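Local coordinates for invasion protein InvA (PDB 2X49) that is represented here by its C-terminal domain, belongs to the export apparatus of the Salmonella type III secretion system and is involved in invasion of the intestinal epithelium, at residues R67-T72 and H97-S102; K251-T256 and V296-F301. All blocks are in the same frame, centred on the assembly; numbering follows the deposited sequence.

Interaction 1: residues R67-T72 and H97-S102; sequences RVEQFT and HQQGSS
Thr72 lies over one face of the His97 ring, and this CH-pi contact joins the edge strands of two separate sheets. Strand 66-72 borders the mixed sheet. Strand 95-99 borders the antiparallel sheet and enters a hairpin with strand 102-107 through the type II' turn Gln99-Ser102. The two strands run roughly antiparallel, but with axes 8.6 Å apart they meet through side chains and do not extend one another's sheet.

Thr72 CB sits 3.5 Å from the centroid of the His97 ring, only 8° off the ring normal. OG1 leans toward the rim on that same face, 3.1 Å from His97 CE1. CG2, held anti to the backbone N of Thr72, turns back toward the root of the imidazole and lies 3.9 Å from His97 CG. One small side chain thus spans the ring from its root to its far side.

At the edge of the imidazole, His97 NE2 donates to Gln99 OE1 at 2.9 Å, with an N-H...O angle of 159°. This bond, close to the ring plane, is consistent with a ring rotation fixed so that one face meets Thr72. It also links the two side chains, His97 and Gln99, that leave this strand toward 67-72.

The bend of Gln99 at chi2 brings its amide up to the backbone of strand 66-72. There Phe71 points the other way, onto helix 125-139, and a classic beta bulge places Val68 and Glu69 both opposite Leu61. A bound mercury ion lies about 6 Å from the Gln99 side chain. The Glu69 carboxylate slides past the Gln99 amide with the two planes 76° apart, leaving Glu69 OE1 3.4 Å from Gln99 NE2 at an angle too poor for a hydrogen bond.

Interaction 2: residues K251-T256 and V296-F301; sequences KGIRQT and VDVRRF
A beta-alpha-beta crossover of the parallel sheet, in which helix 299-306 links strands 291-294 and 314-317, meets a small two-stranded antiparallel hairpin here. The hairpin, strands 253-255 and 260-262, follows directly on helix 243-252. Its first residue, Ile253, makes the contact, reaching the turn that leads into helix 299-306 and the first turn of that helix.

The touching is done by the end of the isoleucine. With chi2 of Ile253 extended (178°), CD1 is carried out to the Phe301 ring, where it lies 3.7 Å from CE2 and equally close to CD2. The side chains cross at about a right angle. Ile253 CG1 stands 4.2 Å above the plane of the Phe301 ring, toward its rim. The opposite face is taken by Arg300, whose CG sits over the ring centre, so the phenyl group is held between an aliphatic branch and the stem of its own neighbour. Extended through chi2 and chi3, Arg300 runs on along the ring, and Phe301 CE2 lies 3.5 Å above the centre of its guanidinium.

Helix 243-252 backs the same cluster: Ile249 touches both Val298 and Phe301, while Arg250 forms a salt bridge with Asp297 OD2. Thr260 of the partner hairpin strand touches Ile253 and Phe301. Val298 adds a looser apolar contact, its CG1 4.4 Å from Ile253 CD1. No hydrogen bond joins 251-256 to 296-301, and the backbone carbonyl of Asp297 meets methyl and ring instead: its O lies in plane at the edge of Phe301 and 3.7 Å from Ile253 CD1.

Overall arrangement
The two contacts lie in different parts of the domain, with centres 31 Å apart and nearest atoms about 17 Å apart, and they share no helix or strand. Interaction 1 is at the surface and bridges the edges of two sheets; its side chains are mostly polar, yet across the segments they meet by CH-pi contact and close approach. Interaction 2 is partly buried and joins the hairpin to the start of helix 299-306 beside the parallel sheet, with an isoleucine methyl set on a phenyl ring. Each uses an aromatic face as its platform. In 67-72/97-102 a hydrogen bond is made at the ring edge, whereas in 251-256/296-301 the ring is covered from both faces.

Interaction 1: residues R67-T72 and H97-S102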
ATOM      1  N   ARG A  67       0.837 -19.704  -1.853  1.00 19.04           N
ATOM      2  CA  ARG A  67       0.769 -18.702  -2.926  1.00 20.61           C
ATOM      3  C   ARG A  67      -0.136 -17.580  -2.486  1.00 20.62           C
ATOM      4  O   ARG A  67      -1.275 -17.805  -2.088  1.00 21.24           O
ATOM      5  CB  ARG A  67       0.230 -19.312  -4.221  1.00 21.27           C
ATOM      6  CG  ARG A  67       1.192 -20.263  -4.885  1.00 24.85           C
ATOM      7  CD  ARG A  67       0.488 -21.181  -5.877  1.00 29.98           C
ATOM      8  NE  ARG A  67       1.261 -21.302  -7.104  1.00 33.66           N
ATOM      9  CZ  ARG A  67       2.353 -22.048  -7.241  1.00 37.68           C
ATOM     10  NH1 ARG A  67       2.824 -22.757  -6.216  1.00 37.90           N
ATOM     11  NH2 ARG A  67       2.973 -22.082  -8.414  1.00 39.47           N
ATOM     12  N   VAL A  68       0.391 -16.377  -2.567  1.00 19.84           N
ATOM     13  CA  VAL A  68      -0.337 -15.137  -2.194  1.00 20.82           C
ATOM     14  C   VAL A  68      -0.744 -14.324  -3.414  1.00 20.87           C
ATOM     15  O   VAL A  68      -1.874 -13.846  -3.562  1.00 22.04           O
ATOM     16  CB  VAL A  68       0.517 -14.289  -1.254  1.00 21.28           C
ATOM     17  CG1 VAL A  68       0.053 -12.854  -1.214  1.00 25.18           C
ATOM     18  CG2 VAL A  68       0.483 -14.927   0.165  1.00 21.80           C
ATOM     19  N   GLU A  69       0.210 -14.194  -4.306  1.00 20.66           N
ATOM     20  CA  GLU A  69      -0.026 -13.469  -5.571  1.00 21.40           C
ATOM     21  C   GLU A  69       0.906 -13.905  -6.656  1.00 19.74           C
ATOM     22  O   GLU A  69       2.055 -14.212  -6.407  1.00 18.62           O
ATOM     23  CB  GLU A  69       0.217 -11.964  -5.356  1.00 23.13           C
ATOM     24  CG  GLU A  69      -1.008 -11.132  -5.027  1.00 28.60           C
ATOM     25  CD  GLU A  69      -2.067 -11.206  -6.098  1.00 33.49           C
ATOM     26  OE1 GLU A  69      -1.705 -11.453  -7.270  1.00 37.21           O
ATOM     27  OE2 GLU A  69      -3.261 -11.028  -5.768  1.00 38.29           O
ATOM     28  N   GLN A  70       0.392 -13.881  -7.862  1.00 19.75           N
ATOM     29  CA  GLN A  70       1.223 -14.076  -9.056  1.00 19.65           C
ATOM     30  C   GLN A  70       1.212 -12.755  -9.807  1.00 19.51           C
ATOM     31  O   GLN A  70       0.128 -12.207 -10.146  1.00 20.82           O
ATOM     32  CB  GLN A  70       0.695 -15.219  -9.933  1.00 19.94           C
ATOM     33  CG  GLN A  70       1.587 -15.538 -11.162  1.00 22.33           C
ATOM     34  CD  GLN A  70       1.279 -16.902 -11.821  1.00 27.07           C
ATOM     35  OE1 GLN A  70       0.889 -17.868 -11.154  1.00 32.68           O
ATOM     36  NE2 GLN A  70       1.490 -16.986 -13.126  1.00 28.15           N
ATOM     37  N   PHE A  71       2.426 -12.304 -10.100  1.00 17.42           N
ATOM     38  CA  PHE A  71       2.694 -11.041 -10.795  1.00 19.11           C
ATOM     39  C   PHE A  71       3.172 -11.297 -12.217  1.00 18.44           C
ATOM     40  O   PHE A  71       3.899 -12.225 -12.512  1.00 19.18           O
ATOM     41  CB  PHE A  71       3.794 -10.228 -10.081  1.00 19.47           C
ATOM     42  CG  PHE A  71       3.537  -9.961  -8.609  1.00 20.11           C
ATOM     43  CD1 PHE A  71       2.909  -8.785  -8.198  1.00 18.77           C
ATOM     44  CD2 PHE A  71       3.898 -10.856  -7.646  1.00 21.95           C
ATOM     45  CE1 PHE A  71       2.694  -8.462  -6.860  1.00 11.78           C
ATOM     46  CE2 PHE A  71       3.652 -10.582  -6.289  1.00 20.20           C
ATOM     47  CZ  PHE A  71       3.011  -9.405  -5.891  1.00 16.40           C
ATOM     48  N   THR A  72       2.775 -10.420 -13.099  1.00 17.78           N
ATOM     49  CA  THR A  72       3.317 -10.383 -14.456  1.00 18.26           C
ATOM     50  C   THR A  72       4.221  -9.160 -14.599  1.00 19.49           C
ATOM     51  O   THR A  72       3.800  -8.057 -14.353  1.00 21.13           O
ATOM     52  CB  THR A  72       2.159 -10.277 -15.439  1.00 20.27           C
ATOM     53  OG1 THR A  72       1.331 -11.450 -15.298  1.00 21.86           O
ATOM     54  CG2 THR A  72       2.613 -10.050 -16.889  1.00 20.45           C
ATOM     55  N   HIS A  97      -1.611  -6.515 -19.398  1.00 17.78           N
ATOM     56  CA  HIS A  97      -1.936  -7.490 -18.379  1.00 17.50           C
ATOM     57  C   HIS A  97      -3.043  -6.932 -17.502  1.00 17.00           C
ATOM     58  O   HIS A  97      -3.081  -5.755 -17.150  1.00 18.15           O
ATOM     59  CB  HIS A  97      -0.689  -7.856 -17.544  1.00 17.60           C
ATOM     60  CG  HIS A  97      -0.995  -8.779 -16.412  1.00 18.90           C
ATOM     61  ND1 HIS A  97      -1.448 -10.071 -16.610  1.00 18.49           N
ATOM     62  CD2 HIS A  97      -0.952  -8.604 -15.071  1.00 20.56           C
ATOM     63  CE1 HIS A  97      -1.668 -10.645 -15.441  1.00 19.77           C
ATOM     64  NE2 HIS A  97      -1.368  -9.782 -14.492  1.00 19.86           N
ATOM     65  N   GLN A  98      -3.954  -7.792 -17.118  1.00 16.48           N
ATOM     66  CA  GLN A  98      -5.047  -7.447 -16.202  1.00 15.65           C
ATOM     67  C   GLN A  98      -5.056  -8.319 -14.970  1.00 17.36           C
ATOM     68  O   GLN A  98      -4.760  -9.514 -15.025  1.00 17.87           O
ATOM     69  CB  GLN A  98      -6.389  -7.507 -16.938  1.00 15.47           C
ATOM     70  CG  GLN A  98      -7.613  -7.222 -16.121  1.00 13.81           C
ATOM     71  CD  GLN A  98      -8.850  -7.587 -16.879  1.00 13.58           C
ATOM     72  OE1 GLN A  98      -9.053  -8.779 -17.211  1.00 14.14           O
ATOM     73  NE2 GLN A  98      -9.701  -6.603 -17.168  1.00 17.39           N
ATOM     74  N   GLN A  99      -5.317  -7.685 -13.841  1.00 17.62           N
ATOM     75  CA  GLN A  99      -5.522  -8.403 -12.556  1.00 19.18           C
ATOM     76  C   GLN A  99      -6.729  -7.795 -11.883  1.00 18.00           C
ATOM     77  O   GLN A  99      -6.704  -6.633 -11.505  1.00 18.55           O
ATOM     78  CB  GLN A  99      -4.261  -8.286 -11.687  1.00 21.17           C
ATOM     79  CG  GLN A  99      -4.188  -9.304 -10.539  1.00 25.25           C
ATOM     80  CD  GLN A  99      -3.242 -10.473 -10.832  1.00 28.98           C
ATOM     81  OE1 GLN A  99      -2.246 -10.272 -11.736  1.00 33.37           O
ATOM     82  NE2 GLN A  99      -3.401 -11.542 -10.252  1.00 29.61           N
ATOM     83  N   GLY A 100      -7.826  -8.534 -11.829  1.00 17.59           N
ATOM     84  CA  GLY A 100      -9.090  -7.941 -11.387  1.00 16.74           C
ATOM     85  C   GLY A 100      -9.570  -6.914 -12.391  1.00 16.96           C
ATOM     86  O   GLY A 100      -9.744  -7.226 -13.565  1.00 16.92           O
ATOM     87  N   SER A 101      -9.820  -5.682 -11.942  1.00 16.18           N
ATOM     88  CA  SER A 101     -10.105  -4.605 -12.928  1.00 16.68           C
ATOM     89  C   SER A 101      -8.935  -3.665 -13.163  1.00 16.43           C
ATOM     90  O   SER A 101      -9.032  -2.698 -13.939  1.00 18.81           O
ATOM     91  CB  SER A 101     -11.373  -3.821 -12.589  1.00 16.82           C
ATOM     92  OG  SER A 101     -11.239  -3.038 -11.414  1.00 15.64           O
ATOM     93  N   SER A 102      -7.821  -3.991 -12.545  1.00 15.75           N
ATOM     94  CA  SER A 102      -6.587  -3.222 -12.785  1.00 16.53           C
ATOM     95  C   SER A 102      -5.931  -3.709 -14.044  1.00 16.66           C
ATOM     96  O   SER A 102      -5.774  -4.904 -14.262  1.00 16.05           O
ATOM     97  CB  SER A 102      -5.537  -3.360 -11.673  1.00 17.49           C
ATOM     98  OG  SER A 102      -5.818  -2.579 -10.568  1.00 19.85           O
TER

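Interaction 2: residues K251-T256 and V296-F301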
ATOM      1  N   LYS A 251     -24.567   7.384   6.781  1.00 17.37           N
ATOM      2  CA  LYS A 251     -25.860   7.017   7.451  1.00 17.39           C
ATOM      3  C   LYS A 251     -25.750   5.698   8.191  1.00 17.61           C
ATOM      4  O   LYS A 251     -26.556   5.374   9.072  1.00 18.44           O
ATOM      5  CB  LYS A 251     -27.094   6.913   6.520  1.00 18.51           C
ATOM      6  CG  LYS A 251     -28.491   6.752   7.313  1.00 19.72           C
ATOM      7  CD  LYS A 251     -28.850   5.278   7.879  1.00 20.39           C
ATOM      8  CE  LYS A 251     -30.241   5.075   8.601  1.00 16.63           C
ATOM      9  NZ  LYS A 251     -30.329   4.893  10.184  1.00 10.15           N
ATOM     10  N   GLY A 252     -24.802   4.912   7.746  1.00 17.16           N
ATOM     11  CA  GLY A 252     -24.613   3.534   8.241  1.00 16.74           C
ATOM     12  C   GLY A 252     -23.750   3.489   9.484  1.00 15.75           C
ATOM     13  O   GLY A 252     -23.565   2.454  10.155  1.00 16.97           O
ATOM     14  N   ILE A 253     -23.189   4.639   9.798  1.00 15.56           N
ATOM     15  CA  ILE A 253     -22.274   4.698  10.940  1.00 15.41           C
ATOM     16  C   ILE A 253     -23.004   4.818  12.260  1.00 15.75           C
ATOM     17  O   ILE A 253     -23.790   5.725  12.489  1.00 15.40           O
ATOM     18  CB  ILE A 253     -21.274   5.863  10.871  1.00 15.89           C
ATOM     19  CG1 ILE A 253     -20.366   5.724   9.669  1.00 15.67           C
ATOM     20  CG2 ILE A 253     -20.450   5.905  12.154  1.00 14.34           C
ATOM     21  CD1 ILE A 253     -19.390   6.922   9.547  1.00 18.27           C
ATOM     22  N   ARG A 254     -22.670   3.873  13.118  1.00 16.45           N
ATOM     23  CA  ARG A 254     -23.153   3.782  14.492  1.00 17.56           C
ATOM     24  C   ARG A 254     -22.059   4.020  15.513  1.00 17.22           C
ATOM     25  O   ARG A 254     -21.042   3.343  15.542  1.00 16.78           O
ATOM     26  CB  ARG A 254     -23.751   2.391  14.714  1.00 17.50           C
ATOM     27  CG  ARG A 254     -25.110   2.197  14.088  1.00 20.49           C
ATOM     28  CD  ARG A 254     -25.965   1.187  14.852  1.00 23.44           C
ATOM     29  NE  ARG A 254     -26.478   1.741  16.092  1.00 21.84           N
ATOM     30  CZ  ARG A 254     -27.763   1.956  16.394  1.00 20.34           C
ATOM     31  NH1 ARG A 254     -28.744   1.611  15.577  1.00 18.03           N
ATOM     32  NH2 ARG A 254     -28.049   2.507  17.550  1.00 18.98           N
ATOM     33  N   GLN A 255     -22.296   4.969  16.393  1.00 18.79           N
ATOM     34  CA  GLN A 255     -21.357   5.211  17.494  1.00 20.04           C
ATOM     35  C   GLN A 255     -21.818   4.493  18.737  1.00 21.37           C
ATOM     36  O   GLN A 255     -22.996   4.514  19.086  1.00 21.25           O
ATOM     37  CB  GLN A 255     -21.198   6.700  17.813  1.00 20.99           C
ATOM     38  CG  GLN A 255     -20.110   7.375  16.998  1.00 22.93           C
ATOM     39  CD  GLN A 255     -19.604   8.663  17.644  1.00 25.26           C
ATOM     40  OE1 GLN A 255     -19.428   8.734  18.866  1.00 27.91           O
ATOM     41  NE2 GLN A 255     -19.367   9.683  16.827  1.00 27.44           N
ATOM     42  N   THR A 256     -20.861   3.863  19.396  1.00 22.43           N
ATOM     43  CA  THR A 256     -21.113   3.195  20.696  1.00 23.47           C
ATOM     44  C   THR A 256     -20.249   3.759  21.787  1.00 23.90           C
ATOM     45  O   THR A 256     -19.569   4.766  21.610  1.00 24.47           O
ATOM     46  CB  THR A 256     -20.868   1.666  20.665  1.00 23.42           C
ATOM     47  OG1 THR A 256     -19.463   1.402  20.760  1.00 23.61           O
ATOM     48  CG2 THR A 256     -21.441   1.036  19.410  1.00 24.20           C
ATOM     49  N   VAL A 296     -12.668  12.832   6.103  1.00 18.67           N
ATOM     50  CA  VAL A 296     -12.055  12.113   7.226  1.00 19.72           C
ATOM     51  C   VAL A 296     -13.085  11.261   7.962  1.00 19.03           C
ATOM     52  O   VAL A 296     -12.778  10.218   8.477  1.00 19.96           O
ATOM     53  CB  VAL A 296     -11.309  13.026   8.265  1.00 19.84           C
ATOM     54  CG1 VAL A 296     -12.285  13.954   8.943  1.00 23.21           C
ATOM     55  CG2 VAL A 296     -10.597  12.133   9.257  1.00 23.22           C
ATOM     56  N   ASP A 297     -14.318  11.723   8.024  1.00 19.07           N
ATOM     57  CA  ASP A 297     -15.336  10.979   8.807  1.00 18.34           C
ATOM     58  C   ASP A 297     -15.682   9.597   8.270  1.00 18.32           C
ATOM     59  O   ASP A 297     -16.160   8.735   9.015  1.00 20.88           O
ATOM     60  CB  ASP A 297     -16.576  11.818   9.167  1.00 19.45           C
ATOM     61  CG  ASP A 297     -17.433  12.224   7.990  1.00 21.19           C
ATOM     62  OD1 ASP A 297     -17.021  12.093   6.835  1.00 24.38           O
ATOM     63  OD2 ASP A 297     -18.546  12.753   8.250  1.00 24.75           O
ATOM     64  N   VAL A 298     -15.426   9.377   6.990  1.00 16.02           N
ATOM     65  CA  VAL A 298     -15.828   8.115   6.340  1.00 15.60           C
ATOM     66  C   VAL A 298     -14.629   7.258   5.848  1.00 13.71           C
ATOM     67  O   VAL A 298     -14.779   6.073   5.466  1.00 14.56           O
ATOM     68  CB  VAL A 298     -16.831   8.340   5.185  1.00 15.54           C
ATOM     69  CG1 VAL A 298     -18.192   8.856   5.729  1.00 14.58           C
ATOM     70  CG2 VAL A 298     -16.229   9.243   4.113  1.00 17.44           C
ATOM     71  N   ARG A 299     -13.445   7.863   5.847  1.00 14.12           N
ATOM     72  CA  ARG A 299     -12.224   7.232   5.256  1.00 14.20           C
ATOM     73  C   ARG A 299     -12.021   5.760   5.672  1.00 15.52           C
ATOM     74  O   ARG A 299     -11.961   4.861   4.821  1.00 15.57           O
ATOM     75  CB  ARG A 299     -10.938   8.024   5.601  1.00 15.38           C
ATOM     76  CG  ARG A 299      -9.685   7.614   4.787  1.00 15.85           C
ATOM     77  CD  ARG A 299      -8.422   7.747   5.559  1.00 13.33           C
ATOM     78  NE  ARG A 299      -8.279   6.827   6.680  1.00 16.08           N
ATOM     79  CZ  ARG A 299      -7.885   5.562   6.622  1.00 16.45           C
ATOM     80  NH1 ARG A 299      -7.551   5.015   5.452  1.00 18.52           N
ATOM     81  NH2 ARG A 299      -7.831   4.830   7.735  1.00 16.48           N
ATOM     82  N   ARG A 300     -11.979   5.529   6.983  1.00 15.76           N
ATOM     83  CA  ARG A 300     -11.616   4.198   7.473  1.00 15.86           C
ATOM     84  C   ARG A 300     -12.689   3.172   7.142  1.00 15.77           C
ATOM     85  O   ARG A 300     -12.405   1.963   6.958  1.00 17.90           O
ATOM     86  CB  ARG A 300     -11.301   4.204   8.974  1.00 15.48           C
ATOM     87  CG  ARG A 300     -12.439   4.521   9.891  1.00 16.95           C
ATOM     88  CD  ARG A 300     -11.837   4.939  11.226  1.00 17.94           C
ATOM     89  NE  ARG A 300     -12.846   5.216  12.239  1.00 18.63           N
ATOM     90  CZ  ARG A 300     -13.436   6.401  12.404  1.00 21.99           C
ATOM     91  NH1 ARG A 300     -13.099   7.426  11.644  1.00 20.24           N
ATOM     92  NH2 ARG A 300     -14.359   6.565  13.361  1.00 22.77           N
ATOM     93  N   PHE A 301     -13.933   3.637   7.055  1.00 14.80           N
ATOM     94  CA  PHE A 301     -15.078   2.743   6.776  1.00 14.34           C
ATOM     95  C   PHE A 301     -15.127   2.332   5.321  1.00 14.44           C
ATOM     96  O   PHE A 301     -15.480   1.195   4.989  1.00 15.87           O
ATOM     97  CB  PHE A 301     -16.406   3.372   7.215  1.00 14.63           C
ATOM     98  CG  PHE A 301     -16.396   3.727   8.680  1.00 14.61           C
ATOM     99  CD1 PHE A 301     -16.453   2.724   9.643  1.00 17.58           C
ATOM    100  CD2 PHE A 301     -16.241   5.057   9.106  1.00 19.58           C
ATOM    101  CE1 PHE A 301     -16.404   3.038  11.017  1.00 19.05           C
ATOM    102  CE2 PHE A 301     -16.186   5.366  10.481  1.00 20.68           C
ATOM    103  CZ  PHE A 301     -16.277   4.353  11.422  1.00 19.07           C
TER